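Local atomic coordinates of octaprenyl-diphosphate synthase (Bacteroides thetaiotaomicron, PDB entry 3RMG), a protein that probably acts as a magnesium-dependent prenyltransferase of the FPP/GGPP synthase family, building polyprenyl diphosphates in isoprenoid biosynthesis. Residues R315-L318 with D319-A323; D4-S7 with L8-P12. All coordinates share one frame; numbering follows the deposited sequence.

Contact 1: residues R315-L318 with D319-A323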
ATOM      1  N   ARG A 315      -8.829  21.901  24.428  1.00 36.17           N
ATOM      2  CA  ARG A 315      -8.867  21.461  25.805  1.00 39.75           C
ATOM      3  C   ARG A 315     -10.072  20.546  26.042  1.00 42.15           C
ATOM      4  O   ARG A 315      -9.939  19.527  26.696  1.00 45.63           O
ATOM      5  CB  ARG A 315      -8.845  22.632  26.788  1.00 37.98           C
ATOM      6  CG  ARG A 315      -7.558  23.432  26.718  1.00 43.51           C
ATOM      7  CD  ARG A 315      -7.343  24.302  27.940  1.00 45.27           C
ATOM      8  NE  ARG A 315      -8.513  25.105  28.286  1.00 63.74           N
ATOM      9  CZ  ARG A 315      -8.870  26.234  27.674  1.00 63.30           C
ATOM     10  NH1 ARG A 315      -9.937  26.901  28.093  1.00 55.03           N
ATOM     11  NH2 ARG A 315      -8.170  26.699  26.646  1.00 62.57           N
ATOM     12  N   THR A 316     -11.233  20.902  25.495  1.00 44.97           N
ATOM     13  CA  THR A 316     -12.436  20.079  25.635  1.00 41.85           C
ATOM     14  C   THR A 316     -12.280  18.742  24.900  1.00 44.50           C
ATOM     15  O   THR A 316     -12.668  17.700  25.397  1.00 46.79           O
ATOM     16  CB  THR A 316     -13.699  20.800  25.096  1.00 40.93           C
ATOM     17  OG1 THR A 316     -13.766  22.124  25.632  1.00 50.15           O
ATOM     18  CG2 THR A 316     -14.961  20.048  25.489  1.00 41.82           C
ATOM     19  N   TYR A 317     -11.729  18.774  23.700  1.00 47.69           N
ATOM     20  CA  TYR A 317     -11.396  17.544  22.993  1.00 47.07           C
ATOM     21  C   TYR A 317     -10.571  16.616  23.900  1.00 48.72           C
ATOM     22  O   TYR A 317     -10.867  15.436  24.045  1.00 40.31           O
ATOM     23  CB  TYR A 317     -10.580  17.917  21.767  1.00 43.53           C
ATOM     24  CG  TYR A 317     -10.132  16.786  20.874  1.00 46.73           C
ATOM     25  CD1 TYR A 317     -10.872  16.429  19.747  1.00 46.62           C
ATOM     26  CD2 TYR A 317      -8.940  16.115  21.118  1.00 36.76           C
ATOM     27  CE1 TYR A 317     -10.447  15.414  18.902  1.00 45.63           C
ATOM     28  CE2 TYR A 317      -8.507  15.095  20.282  1.00 42.60           C
ATOM     29  CZ  TYR A 317      -9.260  14.754  19.177  1.00 51.73           C
ATOM     30  OH  TYR A 317      -8.826  13.751  18.347  1.00 56.37           O
ATOM     31  N   LEU A 318      -9.534  17.157  24.524  1.00 43.39           N
ATOM     32  CA  LEU A 318      -8.634  16.322  25.288  1.00 45.91           C
ATOM     33  C   LEU A 318      -9.303  15.826  26.572  1.00 49.18           C
ATOM     34  O   LEU A 318      -9.085  14.688  26.981  1.00 44.76           O
ATOM     35  CB  LEU A 318      -7.294  17.037  25.538  1.00 44.24           C
ATOM     36  CG  LEU A 318      -6.169  16.204  26.171  1.00 56.95           C
ATOM     37  CD1 LEU A 318      -6.165  14.774  25.650  1.00 53.65           C
ATOM     38  CD2 LEU A 318      -4.812  16.840  25.937  1.00 47.74           C
ATOM     39  N   ASP A 319     -10.154  16.652  27.180  1.00 51.86           N
ATOM     40  CA  ASP A 319     -10.938  16.210  28.337  1.00 53.63           C
ATOM     41  C   ASP A 319     -11.880  15.073  27.963  1.00 58.78           C
ATOM     42  O   ASP A 319     -12.097  14.152  28.742  1.00 60.12           O
ATOM     43  CB  ASP A 319     -11.752  17.354  28.922  1.00 54.24           C
ATOM     44  CG  ASP A 319     -10.931  18.258  29.818  1.00 57.52           C
ATOM     45  OD1 ASP A 319     -11.321  19.429  29.995  1.00 65.96           O
ATOM     46  OD2 ASP A 319      -9.900  17.800  30.353  1.00 61.92           O
ATOM     47  N   TYR A 320     -12.439  15.151  26.762  1.00 59.14           N
ATOM     48  CA  TYR A 320     -13.423  14.188  26.297  1.00 63.38           C
ATOM     49  C   TYR A 320     -12.753  12.853  25.967  1.00 66.81           C
ATOM     50  O   TYR A 320     -13.304  11.786  26.243  1.00 70.44           O
ATOM     51  CB  TYR A 320     -14.132  14.750  25.072  1.00 62.27           C
ATOM     52  CG  TYR A 320     -15.433  14.080  24.720  1.00 75.25           C
ATOM     53  CD1 TYR A 320     -16.644  14.585  25.191  1.00 81.42           C
ATOM     54  CD2 TYR A 320     -15.461  12.961  23.888  1.00 79.88           C
ATOM     55  CE1 TYR A 320     -17.848  13.985  24.857  1.00 88.81           C
ATOM     56  CE2 TYR A 320     -16.657  12.355  23.548  1.00 84.76           C
ATOM     57  CZ  TYR A 320     -17.849  12.868  24.034  1.00 90.70           C
ATOM     58  OH  TYR A 320     -19.043  12.268  23.700  1.00 90.06           O
ATOM     59  N   VAL A 321     -11.564  12.913  25.376  1.00 66.73           N
ATOM     60  CA  VAL A 321     -10.750  11.718  25.194  1.00 69.51           C
ATOM     61  C   VAL A 321     -10.533  11.032  26.550  1.00 72.17           C
ATOM     62  O   VAL A 321     -11.064   9.949  26.805  1.00 68.80           O
ATOM     63  CB  VAL A 321      -9.400  12.061  24.539  1.00 70.80           C
ATOM     64  CG1 VAL A 321      -8.414  10.908  24.675  1.00 68.74           C
ATOM     65  CG2 VAL A 321      -9.608  12.423  23.083  1.00 67.34           C
ATOM     66  N   VAL A 322      -9.773  11.683  27.425  1.00 71.36           N
ATOM     67  CA  VAL A 322      -9.531  11.171  28.771  1.00 74.22           C
ATOM     68  C   VAL A 322     -10.791  10.668  29.490  1.00 79.36           C
ATOM     69  O   VAL A 322     -10.875   9.499  29.863  1.00 83.71           O
ATOM     70  CB  VAL A 322      -8.854  12.234  29.650  1.00 73.60           C
ATOM     71  CG1 VAL A 322      -8.830  11.785  31.109  1.00 75.02           C
ATOM     72  CG2 VAL A 322      -7.450  12.511  29.140  1.00 72.61           C
ATOM     73  N   ALA A 323     -11.764  11.554  29.689  1.00 84.91           N
ATOM     74  CA  ALA A 323     -12.983  11.225  30.437  1.00 87.91           C
ATOM     75  C   ALA A 323     -13.795  10.105  29.801  1.00 90.92           C
ATOM     76  O   ALA A 323     -14.625   9.483  30.463  1.00 91.06           O
ATOM     77  CB  ALA A 323     -13.856  12.467  30.616  1.00 85.16           C
TER

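Contact 2: residues D4-S7 with L8-P12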
ATOM      1  N   ASP A   4     -22.350  22.349  26.624  1.00 44.28           N
ATOM      2  CA  ASP A   4     -22.304  21.200  25.732  1.00 46.58           C
ATOM      3  C   ASP A   4     -20.903  20.988  25.124  1.00 48.86           C
ATOM      4  O   ASP A   4     -20.487  21.704  24.209  1.00 45.95           O
ATOM      5  CB  ASP A   4     -23.364  21.357  24.633  1.00 48.40           C
ATOM      6  CG  ASP A   4     -23.287  20.265  23.590  1.00 51.48           C
ATOM      7  OD1 ASP A   4     -22.525  19.305  23.801  1.00 67.48           O
ATOM      8  OD2 ASP A   4     -23.977  20.376  22.556  1.00 62.92           O
ATOM      9  N   SER A   5     -20.182  19.991  25.631  1.00 51.78           N
ATOM     10  CA  SER A   5     -18.803  19.730  25.192  1.00 52.98           C
ATOM     11  C   SER A   5     -18.669  19.554  23.685  1.00 52.76           C
ATOM     12  O   SER A   5     -17.875  20.238  23.046  1.00 54.92           O
ATOM     13  CB  SER A   5     -18.231  18.515  25.922  1.00 48.99           C
ATOM     14  OG  SER A   5     -18.064  18.828  27.296  1.00 59.21           O
ATOM     15  N   ILE A   6     -19.445  18.642  23.112  1.00 51.47           N
ATOM     16  CA  ILE A   6     -19.371  18.405  21.672  1.00 54.37           C
ATOM     17  C   ILE A   6     -19.451  19.708  20.878  1.00 53.51           C
ATOM     18  O   ILE A   6     -18.734  19.895  19.883  1.00 49.52           O
ATOM     19  CB  ILE A   6     -20.473  17.447  21.198  1.00 54.71           C
ATOM     20  CG1 ILE A   6     -20.118  16.007  21.570  1.00 61.83           C
ATOM     21  CG2 ILE A   6     -20.623  17.521  19.701  1.00 58.41           C
ATOM     22  CD1 ILE A   6     -19.434  15.859  22.913  1.00 60.41           C
ATOM     23  N   SER A   7     -20.318  20.614  21.317  1.00 47.87           N
ATOM     24  CA  SER A   7     -20.468  21.887  20.618  1.00 46.87           C
ATOM     25  C   SER A   7     -19.177  22.721  20.686  1.00 40.93           C
ATOM     26  O   SER A   7     -18.706  23.219  19.667  1.00 39.57           O
ATOM     27  CB  SER A   7     -21.665  22.681  21.164  1.00 51.22           C
ATOM     28  OG  SER A   7     -21.813  23.912  20.461  1.00 53.84           O
ATOM     29  N   LEU A   8     -18.603  22.859  21.882  1.00 37.81           N
ATOM     30  CA  LEU A   8     -17.346  23.590  22.040  1.00 37.70           C
ATOM     31  C   LEU A   8     -16.257  23.036  21.127  1.00 42.61           C
ATOM     32  O   LEU A   8     -15.375  23.777  20.686  1.00 42.65           O
ATOM     33  CB  LEU A   8     -16.868  23.548  23.481  1.00 36.17           C
ATOM     34  CG  LEU A   8     -17.753  24.229  24.513  1.00 38.01           C
ATOM     35  CD1 LEU A   8     -17.186  24.005  25.930  1.00 31.91           C
ATOM     36  CD2 LEU A   8     -17.847  25.703  24.196  1.00 36.84           C
ATOM     37  N   ILE A   9     -16.336  21.737  20.841  1.00 42.82           N
ATOM     38  CA  ILE A   9     -15.352  21.062  20.009  1.00 42.97           C
ATOM     39  C   ILE A   9     -15.582  21.198  18.495  1.00 45.20           C
ATOM     40  O   ILE A   9     -14.648  21.491  17.751  1.00 42.65           O
ATOM     41  CB  ILE A   9     -15.286  19.564  20.340  1.00 45.07           C
ATOM     42  CG1 ILE A   9     -14.720  19.332  21.744  1.00 39.73           C
ATOM     43  CG2 ILE A   9     -14.455  18.825  19.293  1.00 43.59           C
ATOM     44  CD1 ILE A   9     -14.907  17.871  22.217  1.00 39.84           C
ATOM     45  N   LYS A  10     -16.815  20.977  18.044  1.00 42.81           N
ATOM     46  CA  LYS A  10     -17.102  20.878  16.609  1.00 41.05           C
ATOM     47  C   LYS A  10     -17.627  22.162  15.999  1.00 43.90           C
ATOM     48  O   LYS A  10     -17.303  22.490  14.858  1.00 47.05           O
ATOM     49  CB  LYS A  10     -18.142  19.781  16.332  1.00 46.93           C
ATOM     50  CG  LYS A  10     -17.887  18.440  16.999  1.00 38.41           C
ATOM     51  CD  LYS A  10     -18.562  17.305  16.220  1.00 58.80           C
ATOM     52  CE  LYS A  10     -18.547  15.994  17.012  1.00 64.39           C
ATOM     53  NZ  LYS A  10     -18.862  14.802  16.167  1.00 72.33           N
ATOM     54  N   THR A  11     -18.457  22.883  16.742  1.00 44.38           N
ATOM     55  CA  THR A  11     -19.095  24.070  16.182  1.00 46.45           C
ATOM     56  C   THR A  11     -18.113  24.955  15.407  1.00 44.10           C
ATOM     57  O   THR A  11     -18.389  25.338  14.276  1.00 39.35           O
ATOM     58  CB  THR A  11     -19.823  24.911  17.258  1.00 51.48           C
ATOM     59  OG1 THR A  11     -20.799  24.100  17.939  1.00 48.37           O
ATOM     60  CG2 THR A  11     -20.521  26.088  16.592  1.00 45.22           C
ATOM     61  N   PRO A  12     -16.945  25.256  16.008  1.00 44.13           N
ATOM     62  CA  PRO A  12     -15.981  26.179  15.399  1.00 39.98           C
ATOM     63  C   PRO A  12     -15.403  25.640  14.102  1.00 41.83           C
ATOM     64  O   PRO A  12     -14.805  26.398  13.329  1.00 39.59           O
ATOM     65  CB  PRO A  12     -14.881  26.313  16.460  1.00 35.20           C
ATOM     66  CG  PRO A  12     -15.480  25.765  17.735  1.00 41.02           C
ATOM     67  CD  PRO A  12     -16.454  24.709  17.284  1.00 37.60           C
TER

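Contact 1: residues R315-L318 with D319-A323
Asp319 N donates to Arg315 O at 2.9 Å, one of four i to i+4 backbone bonds across this part of helix 309-323. Tyr320 N reaches Thr316 O, Val321 N reaches Tyr317 O and Val322 N reaches Leu318 O in the same way. The Val321 bond is the straightest, with an N-H...O angle of 165°. Tyr317 O also takes a weak second bond from Tyr320 N at 3.2 Å.

Four side chains, Arg315, Thr316, Tyr317 and Asp319, find their polar partners outside the two segments. Arg315 NH2 forms a salt bridge with Asp307, and Asp319 OD2 forms one with Lys295. The two charged groups do not meet each other: Arg315 NE and Asp319 OD1 stand 6.6 Å apart. Thr316 OG1 bonds back to Leu312 O, one turn earlier. The buried Tyr317 OH is bonded to Met50 O.

Apolar contact is light. Val321 CG2 comes obliquely against the Tyr317 ring, 4.0 Å from CE2. This CG2 is anti to the carbonyl carbon, which brings it within 3.4 Å of Tyr317 O. Tyr317, Leu318 and Val321 all pack on helix 193-217.

The backbone N-H groups of 319-322 are satisfied within the helix. Arg315, Tyr317 and Asp319 bond outside it, and Thr316 turns back onto it.

Contact 2: residues D4-S7 with L8-P12
Asp4 holds the N-cap position of helix 5-10, and its carbonyl O accepts the first helical bond, from Leu8 N at 3.2 Å. That bond is nearly straight, with an N-H...O angle of 165°. Leu8 CG packs near the same oxygen.

Ser5 O takes the next bond, from Ile9 N at 3.1 Å. Ile9 CG1, beside its own backbone N, comes to 3.5 Å from Ser5 O. Beyond the segments, Ile9 and Lys10 both touch Ile53 of helix 50-62.

Ile6 O accepts from Lys10 N, and more weakly from Ile9 N. The Ile6 and Lys10 side chains run alongside each other and point the same way. Ile6 CG2 is anti to its backbone N, which sets this methyl against the extended lysine chain, 3.7 Å from Lys10 CE. The lysine therefore offers its methylene groups to the isoleucine.

Ser7 meets Thr11 at three polar points. Its carbonyl O receives two bonds from one residue: Thr11 N at 3.0 Å and Thr11 OG1 at 2.9 Å. The hydroxyl comes in well off the C=O direction, at a C=O...OG1 angle of 110°. Thr11 OG1 sits beside its own backbone N (chi1 -57°), where it can reach back one turn. Ser7 OG lies close to Thr11 OG1, at 2.7 Å, but the placing of its proton is not settled. Pro12 CD packs 3.6 Å from Ser7 O.

Ser7 O is thus held twice by Thr11, through N and OG1, with Ser7 OG close by. One residue ties this turn together by both backbone and side chain.

Overall arrangement
From the N terminus, contact 2 (residues 4-12) comes first and lies on the short helix 5-10 and its flanks. Contact 1 (residues 315-323) follows near the other end of the chain, in the last helix. Both are local: each is continuous along the chain and encloses no long loop. They are in series and neither nest nor cross. In space their centres are about 12 Å apart and their side chains touch. Tyr320 of contact 1 packs on Ile6, and Thr316 meets Ser5, Leu8 and Ile9. The N-terminal helix 5-10 thus lies against the C-terminal helix 309-323. Both helices also touch Ile53 of helix 50-62, which joins the three in one all-helical fold.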